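Long-range contacts in FabMG, novel types of Enoyl-acyl carrier protein reductase (Uncultured bacterium, PDB 6KI9), which probably reduces the carbon-carbon double bond of enoyl-acyl carrier protein in bacterial fatty acid synthesis, most likely with a nicotinamide dinucleotide as hydride donor: residues F25-G30 and G50-R55; R31-G36 and L401-T406; D103-M108 and P166-F171; C288-T293 and E303-P308. All coordinates share one frame; numbering follows the deposited sequence.

Contacts 1, 2 and 4 gather at the C-terminal ends of the parallel strands of a Rossmann-type sheet, ordered 3-2-1-4-5-6-7 in its parallel core. The first segments of contacts 1 and 2 are consecutive in the chain; the centres lie about 17 Å apart, and the contacts touch where Leu28 packs on Ala34 and Asn35. Contacts 2 and 4 are closer, about 12 Å between centres, joined by the probable hydrogen bond from Tyr33 OH to Pro289 O, 2.8 Å. Ethanediol at contacts 1 and 2 and tetraethylene glycol near Tyr33 and Ile291 suggest a pocket, consistent with a cofactor and substrate cleft. Contact 3 stands apart, its centre 25 to 34 Å from the others.

Contact 1 (F25-G30 and G50-R55); sequences FGELFG and GITVGR. With EDO (1,2-ethanediol), chain F.
Glu27 OE1 accepts three hydrogen bonds at once from the facing segment, given by Thr52 OG1, Val53 N and Arg55 NH1. The setting is the first beta-alpha-beta crossover of a Rossmann-type sheet: 25-30 leads from strand 21-25 to helix 33-43, whereas segment 50-55 belongs to the neighbouring parallel strand 47-56. Val53 N meets Glu27 OE1 at 2.9 Å, nearly in line with the C-O bond, whereas the Thr52 hydroxyl stands 44° out of the carboxylate plane. Arg55 grips the group end-on, with NH1 3.1 Å from Glu27 OE1 and NH2 2.7 Å from Glu27 OE2; both bonds are nearly straight and on the syn sides, though tilted out of the carboxylate plane. Glu27 spans the distance because CG is anti to the backbone N (chi1 -172°) and the chain beyond it is extended.

A second shell sets the donors. Thr52 OG1 accepts from Gly54 N in an ST turn, and Arg55 NH1 also bonds to Gly54 O, 2.8 Å away. Phe29 presents its ring edge, CZ, to one face of the guanidinium, 3.7 Å from Arg55 NH1, with the planes 61° apart. Glu27 N donates to O1 of an ethanediol whose O2 donates to Glu27 O, a position consistent with a dinucleotide pocket. Nearer the strand ends, one water donates to both Gly26 O and Ile51 O, 2.8 Å from each.

Contact 2 (R31-G36 and L401-T406); sequences RGYANG and LVLEGT. With EDO (1,2-ethanediol), chain E.
Arg31 begins the contact by laying the face of its guanidinium against Leu403, whose CD1 sits over the centre of the group, 3.4 Å from Arg31 CZ. An extended chain, with CG anti to the backbone N (chi1 172°), carries the guanidinium that far. Gly32 follows, its carbonyl carbon 3.9 Å from Leu403 CD2, while its N donates to Asn35 OD1 across the first turn of the helix.

Tyr33 carries most of the contact from this side. Leu403 CD2 makes a CH-pi contact over one face of its ring, 3.8 Å from the centroid and 22° off the normal. Thr406 OG1 comes to the ring edge, 3.5 Å from Tyr33 CE1; this hydroxyl is itself held by donating to Val402 O. The phenol oxygen touches Val402 CG1 at 3.2 Å, but its polar partner is Pro289 O, to which it is hydrogen-bonded. An alanine at this position would remove the ring and its hydroxyl, and is likely to leave Leu403 CD2 without its aromatic cover and Pro289 O without that bond. Next in sequence, Ala34 N donates to O2 of an ethanediol, 3.0 Å away.

The segments thus join the start of helix 33-43 to the middle of helix 394-413, whose other neighbours include helix 426-436, met by Thr406 through Ile429, and helix 309-315, met by Val402 through Leu309.

Contact 3 (D103-M108 and P166-F171); sequences DLLADM and PKVKVF
Leu105 reaches across to Pro166 and Val168, overlapping both: its CD1 lies 3.8 Å from Pro166 CB, and its CB lies 4.0 Å from Val168 CG2. The leucine crosses Val168 at about a right angle and Pro166 obliquely; CB meets Val168 CG2, while CD1 lies between Pro166 CB and Val168 CB. In Leu105, CG is anti to the carbonyl carbon (chi1 -53°), which sends the branch forward to the proline, while the beta carbon stays beside the valine. Val168 CG2 also rests 3.9 Å from Leu105 O, a contact with the backbone.

Two type I beta turns bring these residues together, one from Leu105 to Met108 and the other from Val168 to Phe171. Each is closed by a backbone bond, Met108 N to Leu105 O at 3.1 Å and Phe171 N to Val168 O at 3.3 Å. At the outer margin Lys169 CD lies 4.1 Å from Ala106 O, and the bend at chi3 (73°) turns CE beyond it.

Both segments are loops, 103-108 leading on to helix 120-146, while segment 166-171 runs into helix 171-180. Helix 196-219 backs the apolar patch, with Leu197 and Leu200 against Leu105 and Ile201 against Pro166. With 261 Å² buried, apolar side-chain carbons in every close approach and no polar pair bonded across it, the contact depends on hydrophobic burial and shape rather than on directional bonds between the two turns.

Contact 4 (C288-T293 and E303-P308); sequences CPEIRT and ELSLFP
The segments pass in opposite senses, Glu290 facing Ser305 with 6.4 Å between their CA atoms and Arg292 facing Glu303 with 5.7 Å, an irregular strand-like run set beside a short 3-10 turn. Glu290 bends at chi2 (85°), which turns its carboxylate onto the Ser305 methylene, OE1 being 3.2 Å from Ser305 CB. Its polar contacts lie elsewhere: OE2 is hydrogen-bonded to Tyr241 OH and to Gln255 NE2. The same Gln255 bonds through OE1 to Ser305 OG, tying the two segments together indirectly. A leucine in place of Glu290 would lack both oxygens, and would probably leave Tyr241 and Gln255 without a buried acceptor.

Next to it, Leu306 packs on the backbone, its CD2 3.4 Å from Glu290 O and its CD1 4.1 Å from Ile291 CA. Arg292 and Glu303 run side by side in the same direction, with guanidinium and carboxylate planes 29° apart. Arg292 NH1 lies 3.1 Å from Glu303 OE1 in a salt bridge, but the N-H...O angle of 122° makes the hydrogen bond weak. Each charge has firmer company: Arg292 NE forms a salt bridge with Asp297, and Glu303 OE2 bonds to Ser380. Glu303 OE1 also accepts from Gly301 N, just ahead of the turn.

Glu290, Arg292, Glu303 and Ser305 are buried, and the partners named here satisfy their polar ends. Strand 283-287, sixth in the parallel order, leads into this region; in short-chain dehydrogenases the substrate-binding loop follows the corresponding strand. Tetraethylene glycol near Ile291, probably from the crystallisation liquor, is consistent with a pocket here without proving one.

Contact 1 (F25-G30 and G50-R55)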
loop_
_atom_site.group_PDB
_atom_site.type_symbol
_atom_site.label_atom_id
_atom_site.label_comp_id
_atom_site.label_asym_id
_atom_site.label_seq_id
_atom_site.Cartn_x
_atom_site.Cartn_y
_atom_site.Cartn_z
ATOM N N PHE A 25 3.531 -12.235 -3.698
ATOM C CA PHE A 25 4.892 -11.818 -3.417
ATOM C C PHE A 25 4.872 -10.814 -2.265
ATOM O O PHE A 25 4.963 -9.594 -2.446
ATOM C CB PHE A 25 5.553 -11.237 -4.671
ATOM C CG PHE A 25 7.053 -11.151 -4.576
ATOM C CD1 PHE A 25 7.831 -12.288 -4.733
ATOM C CD2 PHE A 25 7.682 -9.941 -4.323
ATOM C CE1 PHE A 25 9.212 -12.221 -4.644
ATOM C CE2 PHE A 25 9.068 -9.868 -4.235
ATOM C CZ PHE A 25 9.833 -11.015 -4.395
ATOM N N GLY A 26 4.739 -11.375 -1.068
ATOM C CA GLY A 26 4.561 -10.635 0.164
ATOM C C GLY A 26 3.960 -11.636 1.133
ATOM O O GLY A 26 3.463 -12.672 0.704
ATOM N N GLU A 27 4.001 -11.359 2.430
ATOM C CA GLU A 27 3.350 -12.273 3.361
ATOM C C GLU A 27 2.180 -11.563 4.013
ATOM O O GLU A 27 2.299 -10.424 4.464
ATOM C CB GLU A 27 4.323 -12.803 4.423
ATOM C CG GLU A 27 3.695 -13.906 5.282
ATOM C CD GLU A 27 4.674 -14.604 6.213
ATOM O OE1 GLU A 27 5.894 -14.360 6.109
ATOM O OE2 GLU A 27 4.214 -15.416 7.044
ATOM N N LEU A 28 1.051 -12.261 4.056
ATOM C CA LEU A 28 -0.186 -11.738 4.615
ATOM C C LEU A 28 -0.142 -11.681 6.146
ATOM O O LEU A 28 0.076 -12.691 6.815
ATOM C CB LEU A 28 -1.351 -12.610 4.140
ATOM C CG LEU A 28 -2.786 -12.103 4.089
ATOM C CD1 LEU A 28 -2.894 -10.893 3.188
ATOM C CD2 LEU A 28 -3.685 -13.225 3.585
ATOM N N PHE A 29 -0.346 -10.484 6.688
ATOM C CA PHE A 29 -0.465 -10.277 8.128
ATOM C C PHE A 29 -1.610 -9.315 8.403
ATOM O O PHE A 29 -1.458 -8.105 8.238
ATOM C CB PHE A 29 0.822 -9.710 8.734
ATOM C CG PHE A 29 2.005 -10.632 8.660
ATOM C CD1 PHE A 29 2.084 -11.745 9.482
ATOM C CD2 PHE A 29 3.065 -10.355 7.810
ATOM C CE1 PHE A 29 3.179 -12.586 9.432
ATOM C CE2 PHE A 29 4.165 -11.192 7.757
ATOM C CZ PHE A 29 4.223 -12.308 8.571
ATOM N N GLY A 30 -2.753 -9.840 8.829
ATOM C CA GLY A 30 -3.904 -8.990 9.059
ATOM C C GLY A 30 -4.604 -8.617 7.767
ATOM O O GLY A 30 -4.102 -8.882 6.675
ATOM N N GLY A 50 2.402 -18.640 -2.055
ATOM C CA GLY A 50 2.901 -17.448 -1.402
ATOM C C GLY A 50 4.330 -17.592 -0.931
ATOM O O GLY A 50 4.872 -18.697 -0.855
ATOM N N ILE A 51 4.946 -16.460 -0.625
ATOM C CA ILE A 51 6.270 -16.457 -0.037
ATOM C C ILE A 51 6.177 -16.215 1.460
ATOM O O ILE A 51 5.104 -15.946 1.995
ATOM C CB ILE A 51 7.184 -15.381 -0.680
ATOM C CG1 ILE A 51 6.597 -13.975 -0.495
ATOM C CG2 ILE A 51 7.377 -15.666 -2.164
ATOM C CD1 ILE A 51 7.087 -13.233 0.747
ATOM N N THR A 52 7.313 -16.315 2.133
ATOM C CA THR A 52 7.391 -15.896 3.519
ATOM C C THR A 52 8.533 -14.909 3.675
ATOM O O THR A 52 9.532 -14.979 2.956
ATOM C CB THR A 52 7.582 -17.079 4.483
ATOM O OG1 THR A 52 7.688 -16.580 5.822
ATOM C CG2 THR A 52 8.855 -17.858 4.155
ATOM N N VAL A 53 8.377 -13.982 4.610
ATOM C CA VAL A 53 9.443 -13.044 4.917
ATOM C C VAL A 53 10.378 -13.639 5.958
ATOM O O VAL A 53 11.419 -13.062 6.270
ATOM C CB VAL A 53 8.892 -11.702 5.430
ATOM C CG1 VAL A 53 8.022 -11.052 4.363
ATOM C CG2 VAL A 53 8.102 -11.908 6.711
ATOM N N GLY A 54 9.993 -14.792 6.497
ATOM C CA GLY A 54 10.786 -15.460 7.511
ATOM C C GLY A 54 10.517 -14.867 8.880
ATOM O O GLY A 54 9.682 -13.976 9.031
ATOM N N ARG A 55 11.237 -15.365 9.878
ATOM C CA ARG A 55 11.156 -14.838 11.235
ATOM C C ARG A 55 12.569 -14.625 11.761
ATOM O O ARG A 55 13.542 -14.767 11.018
ATOM C CB ARG A 55 10.377 -15.781 12.158
ATOM C CG ARG A 55 9.009 -16.219 11.636
ATOM C CD ARG A 55 7.989 -15.092 11.646
ATOM N NE ARG A 55 6.678 -15.548 11.184
ATOM C CZ ARG A 55 6.226 -15.403 9.940
ATOM N NH1 ARG A 55 6.976 -14.805 9.024
ATOM N NH2 ARG A 55 5.022 -15.854 9.610
HETATM C C1 EDO F . 4.332 -7.748 2.226
HETATM O O1 EDO F . 5.240 -8.552 2.989
HETATM C C2 EDO F . 3.047 -7.488 3.007
HETATM O O2 EDO F . 2.033 -8.416 2.604
HETATM O O HOH W 1 2.521 -15.276 1.314
#

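Contact 2 (R31-G36 and L401-T406)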
loop_
_atom_site.group_PDB
_atom_site.type_symbol
_atom_site.label_atom_id
_atom_site.label_comp_id
_atom_site.label_asym_id
_atom_site.label_seq_id
_atom_site.Cartn_x
_atom_site.Cartn_y
_atom_site.Cartn_z
ATOM N N ARG A 31 -5.774 -8.002 7.891
ATOM C CA ARG A 31 -6.589 -7.675 6.729
ATOM C C ARG A 31 -6.138 -6.378 6.066
ATOM O O ARG A 31 -5.771 -5.414 6.740
ATOM C CB ARG A 31 -8.061 -7.569 7.135
ATOM C CG ARG A 31 -8.998 -7.044 6.049
ATOM C CD ARG A 31 -10.384 -6.762 6.621
ATOM N NE ARG A 31 -11.354 -6.374 5.601
ATOM C CZ ARG A 31 -12.151 -5.312 5.688
ATOM N NH1 ARG A 31 -12.093 -4.514 6.748
ATOM N NH2 ARG A 31 -13.006 -5.043 4.710
ATOM N N GLY A 32 -6.146 -6.376 4.737
ATOM C CA GLY A 32 -5.831 -5.193 3.958
ATOM C C GLY A 32 -6.285 -5.420 2.531
ATOM O O GLY A 32 -7.128 -6.281 2.281
ATOM N N TYR A 33 -5.699 -4.686 1.588
ATOM C CA TYR A 33 -6.088 -4.783 0.181
ATOM C C TYR A 33 -5.888 -6.181 -0.402
ATOM O O TYR A 33 -6.715 -6.658 -1.177
ATOM C CB TYR A 33 -5.300 -3.785 -0.673
ATOM C CG TYR A 33 -5.905 -2.401 -0.798
ATOM C CD1 TYR A 33 -7.100 -2.199 -1.484
ATOM C CD2 TYR A 33 -5.262 -1.294 -0.265
ATOM C CE1 TYR A 33 -7.646 -0.928 -1.607
ATOM C CE2 TYR A 33 -5.800 -0.024 -0.389
ATOM C CZ TYR A 33 -6.988 0.150 -1.058
ATOM O OH TYR A 33 -7.530 1.410 -1.182
ATOM N N ALA A 34 -4.772 -6.815 -0.050
ATOM C CA ALA A 34 -4.382 -8.072 -0.684
ATOM C C ALA A 34 -5.425 -9.173 -0.501
ATOM O O ALA A 34 -5.594 -10.023 -1.377
ATOM C CB ALA A 34 -3.026 -8.540 -0.147
ATOM N N ASN A 35 -6.123 -9.165 0.631
ATOM C CA ASN A 35 -7.121 -10.201 0.895
ATOM C C ASN A 35 -8.182 -10.303 -0.203
ATOM O O ASN A 35 -8.519 -11.399 -0.647
ATOM C CB ASN A 35 -7.790 -9.952 2.250
ATOM C CG ASN A 35 -6.807 -9.997 3.398
ATOM O OD1 ASN A 35 -6.118 -9.014 3.676
ATOM N ND2 ASN A 35 -6.722 -11.146 4.067
ATOM N N GLY A 36 -8.695 -9.162 -0.652
ATOM C CA GLY A 36 -9.712 -9.141 -1.687
ATOM C C GLY A 36 -9.206 -9.687 -3.016
ATOM O O GLY A 36 -9.925 -10.396 -3.736
ATOM N N LEU A 401 -15.751 -0.861 2.069
ATOM C CA LEU A 401 -16.253 -0.758 0.698
ATOM C C LEU A 401 -15.126 -0.625 -0.326
ATOM O O LEU A 401 -15.165 -1.253 -1.396
ATOM C CB LEU A 401 -17.214 0.428 0.563
ATOM C CG LEU A 401 -18.518 0.302 1.344
ATOM C CD1 LEU A 401 -19.424 1.483 1.022
ATOM C CD2 LEU A 401 -19.203 -1.017 1.028
ATOM N N VAL A 402 -14.131 0.203 -0.019
ATOM C CA VAL A 402 -13.012 0.383 -0.940
ATOM C C VAL A 402 -12.261 -0.932 -1.146
ATOM O O VAL A 402 -11.925 -1.286 -2.277
ATOM C CB VAL A 402 -12.039 1.466 -0.449
ATOM C CG1 VAL A 402 -10.768 1.457 -1.281
ATOM C CG2 VAL A 402 -12.704 2.840 -0.503
ATOM N N LEU A 403 -12.006 -1.657 -0.060
ATOM C CA LEU A 403 -11.339 -2.964 -0.180
ATOM C C LEU A 403 -12.145 -3.897 -1.098
ATOM O O LEU A 403 -11.595 -4.557 -2.034
ATOM C CB LEU A 403 -11.166 -3.593 1.200
ATOM C CG LEU A 403 -10.237 -2.846 2.155
ATOM C CD1 LEU A 403 -10.156 -3.562 3.490
ATOM C CD2 LEU A 403 -8.857 -2.711 1.547
ATOM N N GLU A 404 -13.458 -3.922 -0.832
ATOM C CA GLU A 404 -14.396 -4.778 -1.562
ATOM C C GLU A 404 -14.396 -4.489 -3.061
ATOM O O GLU A 404 -14.399 -5.411 -3.880
ATOM C CB GLU A 404 -15.816 -4.614 -1.011
ATOM C CG GLU A 404 -16.875 -5.408 -1.783
ATOM C CD GLU A 404 -18.294 -5.142 -1.295
ATOM O OE1 GLU A 404 -18.467 -4.442 -0.277
ATOM O OE2 GLU A 404 -19.243 -5.630 -1.941
ATOM N N GLY A 405 -14.377 -3.211 -3.422
ATOM C CA GLY A 405 -14.408 -2.821 -4.818
ATOM C C GLY A 405 -13.076 -3.010 -5.522
ATOM O O GLY A 405 -13.033 -3.330 -6.719
ATOM N N THR A 406 -11.987 -2.818 -4.785
ATOM C CA THR A 406 -10.659 -2.795 -5.377
ATOM C C THR A 406 -10.220 -4.197 -5.777
ATOM O O THR A 406 -9.545 -4.348 -6.798
ATOM C CB THR A 406 -9.638 -2.150 -4.416
ATOM O OG1 THR A 406 -10.007 -0.783 -4.203
ATOM C CG2 THR A 406 -8.231 -2.166 -4.992
HETATM C C1 EDO E . -0.864 -3.780 0.499
HETATM O O1 EDO E . -1.713 -2.682 0.855
HETATM C C2 EDO E . -1.720 -5.009 0.231
HETATM O O2 EDO E . -2.641 -5.191 1.312
HETATM O O HOH W 2 -8.834 -5.324 -2.371
#

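Contact 3 (D103-M108 and P166-F171)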
loop_
_atom_site.group_PDB
_atom_site.type_symbol
_atom_site.label_atom_id
_atom_site.label_comp_id
_atom_site.label_asym_id
_atom_site.label_seq_id
_atom_site.Cartn_x
_atom_site.Cartn_y
_atom_site.Cartn_z
ATOM N N ASP A 103 22.458 -1.064 13.981
ATOM C CA ASP A 103 23.489 -0.938 15.015
ATOM C C ASP A 103 23.996 0.502 15.103
ATOM O O ASP A 103 24.225 1.030 16.196
ATOM C CB ASP A 103 24.662 -1.885 14.731
ATOM C CG ASP A 103 24.304 -3.346 14.930
ATOM O OD1 ASP A 103 23.386 -3.636 15.721
ATOM O OD2 ASP A 103 24.946 -4.210 14.300
ATOM N N LEU A 104 24.158 1.136 13.944
ATOM C CA LEU A 104 24.650 2.509 13.868
ATOM C C LEU A 104 23.661 3.539 14.427
ATOM O O LEU A 104 24.019 4.704 14.616
ATOM C CB LEU A 104 24.994 2.869 12.422
ATOM C CG LEU A 104 26.040 2.005 11.716
ATOM C CD1 LEU A 104 26.410 2.609 10.366
ATOM C CD2 LEU A 104 27.272 1.820 12.583
ATOM N N LEU A 105 22.425 3.116 14.686
ATOM C CA LEU A 105 21.405 4.014 15.224
ATOM C C LEU A 105 21.247 3.880 16.739
ATOM O O LEU A 105 20.502 4.635 17.352
ATOM C CB LEU A 105 20.048 3.760 14.554
ATOM C CG LEU A 105 19.961 3.779 13.029
ATOM C CD1 LEU A 105 18.542 3.455 12.567
ATOM C CD2 LEU A 105 20.409 5.120 12.480
ATOM N N ALA A 106 21.941 2.911 17.328
ATOM C CA ALA A 106 21.733 2.535 18.725
ATOM C C ALA A 106 21.881 3.686 19.722
ATOM O O ALA A 106 21.190 3.720 20.739
ATOM C CB ALA A 106 22.686 1.409 19.097
ATOM N N ASP A 107 22.774 4.627 19.428
ATOM C CA ASP A 107 23.082 5.701 20.370
ATOM C C ASP A 107 22.327 6.997 20.090
ATOM O O ASP A 107 22.540 8.001 20.774
ATOM C CB ASP A 107 24.587 5.975 20.379
ATOM C CG ASP A 107 25.382 4.826 20.965
ATOM O OD1 ASP A 107 24.801 3.739 21.163
ATOM O OD2 ASP A 107 26.589 5.005 21.223
ATOM N N MET A 108 21.437 6.982 19.102
ATOM C CA MET A 108 20.636 8.168 18.822
ATOM C C MET A 108 19.645 8.426 19.946
ATOM O O MET A 108 18.996 7.505 20.443
ATOM C CB MET A 108 19.889 8.041 17.494
ATOM C CG MET A 108 20.777 8.141 16.273
ATOM S SD MET A 108 19.817 8.270 14.754
ATOM C CE MET A 108 21.130 8.464 13.547
ATOM N N PRO A 166 13.592 1.333 10.041
ATOM C CA PRO A 166 14.527 0.638 10.929
ATOM C C PRO A 166 14.079 0.701 12.383
ATOM O O PRO A 166 13.379 1.635 12.783
ATOM C CB PRO A 166 15.844 1.406 10.739
ATOM C CG PRO A 166 15.665 2.194 9.482
ATOM C CD PRO A 166 14.211 2.509 9.407
ATOM N N LYS A 167 14.489 -0.291 13.165
ATOM C CA LYS A 167 14.216 -0.303 14.595
ATOM C C LYS A 167 15.144 0.675 15.312
ATOM O O LYS A 167 16.353 0.458 15.398
ATOM C CB LYS A 167 14.381 -1.713 15.164
ATOM C CG LYS A 167 14.495 -1.777 16.677
ATOM C CD LYS A 167 14.950 -3.163 17.118
ATOM C CE LYS A 167 15.150 -3.242 18.625
ATOM N NZ LYS A 167 15.453 -1.912 19.226
ATOM N N VAL A 168 14.573 1.762 15.812
ATOM C CA VAL A 168 15.333 2.739 16.574
ATOM C C VAL A 168 14.396 3.331 17.618
ATOM O O VAL A 168 13.226 3.619 17.339
ATOM C CB VAL A 168 15.941 3.844 15.673
ATOM C CG1 VAL A 168 14.868 4.527 14.841
ATOM C CG2 VAL A 168 16.718 4.855 16.509
ATOM N N LYS A 169 14.914 3.496 18.829
ATOM C CA LYS A 169 14.091 3.824 19.988
ATOM C C LYS A 169 13.450 5.202 19.893
ATOM O O LYS A 169 12.380 5.441 20.446
ATOM C CB LYS A 169 14.950 3.754 21.255
ATOM C CG LYS A 169 16.432 3.960 20.964
ATOM C CD LYS A 169 17.304 3.714 22.182
ATOM C CE LYS A 169 17.407 2.240 22.520
ATOM N NZ LYS A 169 18.287 2.032 23.705
ATOM N N VAL A 170 14.113 6.103 19.182
ATOM C CA VAL A 170 13.658 7.485 19.074
ATOM C C VAL A 170 12.487 7.675 18.107
ATOM O O VAL A 170 11.754 8.658 18.201
ATOM C CB VAL A 170 14.825 8.418 18.646
ATOM C CG1 VAL A 170 15.217 8.166 17.194
ATOM C CG2 VAL A 170 14.472 9.880 18.871
ATOM N N PHE A 171 12.301 6.731 17.188
ATOM C CA PHE A 171 11.351 6.937 16.097
ATOM C C PHE A 171 9.893 7.112 16.523
ATOM O O PHE A 171 9.183 7.916 15.930
ATOM C CB PHE A 171 11.427 5.792 15.084
ATOM C CG PHE A 171 10.590 6.034 13.862
ATOM C CD1 PHE A 171 11.034 6.893 12.870
ATOM C CD2 PHE A 171 9.344 5.445 13.724
ATOM C CE1 PHE A 171 10.262 7.140 11.748
ATOM C CE2 PHE A 171 8.565 5.691 12.606
ATOM C CZ PHE A 171 9.027 6.538 11.617
#

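Contact 4 (C288-T293 and E303-P308)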
loop_
_atom_site.group_PDB
_atom_site.type_symbol
_atom_site.label_atom_id
_atom_site.label_comp_id
_atom_site.label_asym_id
_atom_site.label_seq_id
_atom_site.Cartn_x
_atom_site.Cartn_y
_atom_site.Cartn_z
ATOM N N CYS A 288 -4.192 3.064 -5.381
ATOM C CA CYS A 288 -5.476 2.816 -4.743
ATOM C C CYS A 288 -5.850 3.934 -3.766
ATOM O O CYS A 288 -4.995 4.721 -3.356
ATOM C CB CYS A 288 -5.438 1.460 -4.023
ATOM S SG CYS A 288 -5.175 0.066 -5.125
ATOM N N PRO A 289 -7.134 4.007 -3.388
ATOM C CA PRO A 289 -7.583 5.088 -2.499
ATOM C C PRO A 289 -7.017 5.029 -1.087
ATOM O O PRO A 289 -6.556 3.981 -0.619
ATOM C CB PRO A 289 -9.102 4.896 -2.455
ATOM C CG PRO A 289 -9.423 4.163 -3.713
ATOM C CD PRO A 289 -8.272 3.229 -3.913
ATOM N N GLU A 290 -7.067 6.168 -0.411
ATOM C CA GLU A 290 -6.858 6.215 1.030
ATOM C C GLU A 290 -7.852 5.298 1.734
ATOM O O GLU A 290 -9.035 5.291 1.399
ATOM C CB GLU A 290 -7.029 7.640 1.562
ATOM C CG GLU A 290 -6.141 8.688 0.918
ATOM C CD GLU A 290 -6.721 9.253 -0.374
ATOM O OE1 GLU A 290 -7.846 8.871 -0.759
ATOM O OE2 GLU A 290 -6.041 10.090 -0.998
ATOM N N ILE A 291 -7.368 4.530 2.705
ATOM C CA ILE A 291 -8.246 3.794 3.614
ATOM C C ILE A 291 -7.682 3.895 5.022
ATOM O O ILE A 291 -6.520 4.251 5.205
ATOM C CB ILE A 291 -8.384 2.299 3.237
ATOM C CG1 ILE A 291 -7.016 1.622 3.250
ATOM C CG2 ILE A 291 -9.067 2.132 1.888
ATOM C CD1 ILE A 291 -7.080 0.113 3.062
ATOM N N ARG A 292 -8.504 3.588 6.017
ATOM C CA ARG A 292 -8.028 3.556 7.391
ATOM C C ARG A 292 -8.808 2.492 8.140
ATOM O O ARG A 292 -9.818 2.779 8.787
ATOM C CB ARG A 292 -8.170 4.923 8.064
ATOM C CG ARG A 292 -7.325 5.049 9.322
ATOM C CD ARG A 292 -7.394 6.437 9.912
ATOM N NE ARG A 292 -6.508 6.559 11.067
ATOM C CZ ARG A 292 -6.703 7.421 12.057
ATOM N NH1 ARG A 292 -7.756 8.227 12.037
ATOM N NH2 ARG A 292 -5.855 7.470 13.076
ATOM N N THR A 293 -8.344 1.251 8.020
ATOM C CA THR A 293 -9.029 0.121 8.642
ATOM C C THR A 293 -8.757 0.088 10.145
ATOM O O THR A 293 -9.507 -0.522 10.907
ATOM C CB THR A 293 -8.609 -1.214 8.005
ATOM O OG1 THR A 293 -7.184 -1.356 8.085
ATOM C CG2 THR A 293 -9.033 -1.254 6.544
ATOM N N GLU A 303 -8.189 9.394 6.747
ATOM C CA GLU A 303 -9.570 8.969 6.552
ATOM C C GLU A 303 -10.455 10.083 6.004
ATOM O O GLU A 303 -11.536 9.817 5.476
ATOM C CB GLU A 303 -10.155 8.449 7.867
ATOM C CG GLU A 303 -10.689 9.529 8.821
ATOM C CD GLU A 303 -9.606 10.272 9.582
ATOM O OE1 GLU A 303 -8.419 9.859 9.523
ATOM O OE2 GLU A 303 -9.966 11.262 10.266
ATOM N N LEU A 304 -10.004 11.328 6.137
ATOM C CA LEU A 304 -10.773 12.456 5.624
ATOM C C LEU A 304 -10.975 12.337 4.120
ATOM O O LEU A 304 -11.977 12.840 3.591
ATOM C CB LEU A 304 -10.088 13.783 5.954
ATOM C CG LEU A 304 -9.893 14.084 7.436
ATOM C CD1 LEU A 304 -9.140 15.396 7.592
ATOM C CD2 LEU A 304 -11.224 14.149 8.178
ATOM N N SER A 305 -10.048 11.667 3.432
ATOM C CA SER A 305 -10.175 11.559 1.982
ATOM C C SER A 305 -11.300 10.610 1.573
ATOM O O SER A 305 -11.801 10.669 0.446
ATOM C CB SER A 305 -8.861 11.098 1.353
ATOM O OG SER A 305 -7.805 11.995 1.638
ATOM N N LEU A 306 -11.706 9.748 2.497
ATOM C CA LEU A 306 -12.668 8.684 2.200
ATOM C C LEU A 306 -14.119 9.137 2.104
ATOM O O LEU A 306 -14.884 8.592 1.320
ATOM C CB LEU A 306 -12.595 7.603 3.281
ATOM C CG LEU A 306 -11.807 6.325 3.073
ATOM C CD1 LEU A 306 -11.868 5.512 4.350
ATOM C CD2 LEU A 306 -12.375 5.544 1.897
ATOM N N PHE A 307 -14.497 10.112 2.920
ATOM C CA PHE A 307 -15.908 10.450 3.076
ATOM C C PHE A 307 -16.666 10.760 1.771
ATOM O O PHE A 307 -17.830 10.338 1.622
ATOM C CB PHE A 307 -16.040 11.611 4.064
ATOM C CG PHE A 307 -15.637 11.240 5.455
ATOM C CD1 PHE A 307 -16.385 10.334 6.184
ATOM C CD2 PHE A 307 -14.511 11.790 6.036
ATOM C CE1 PHE A 307 -16.018 9.988 7.468
ATOM C CE2 PHE A 307 -14.129 11.437 7.319
ATOM C CZ PHE A 307 -14.886 10.546 8.036
ATOM N N PRO A 308 -16.028 11.477 0.821
ATOM C CA PRO A 308 -16.770 11.765 -0.420
ATOM C C PRO A 308 -17.144 10.531 -1.241
ATOM O O PRO A 308 -17.924 10.640 -2.203
ATOM C CB PRO A 308 -15.798 12.647 -1.203
ATOM C CG PRO A 308 -15.018 13.334 -0.164
ATOM C CD PRO A 308 -14.780 12.259 0.874
#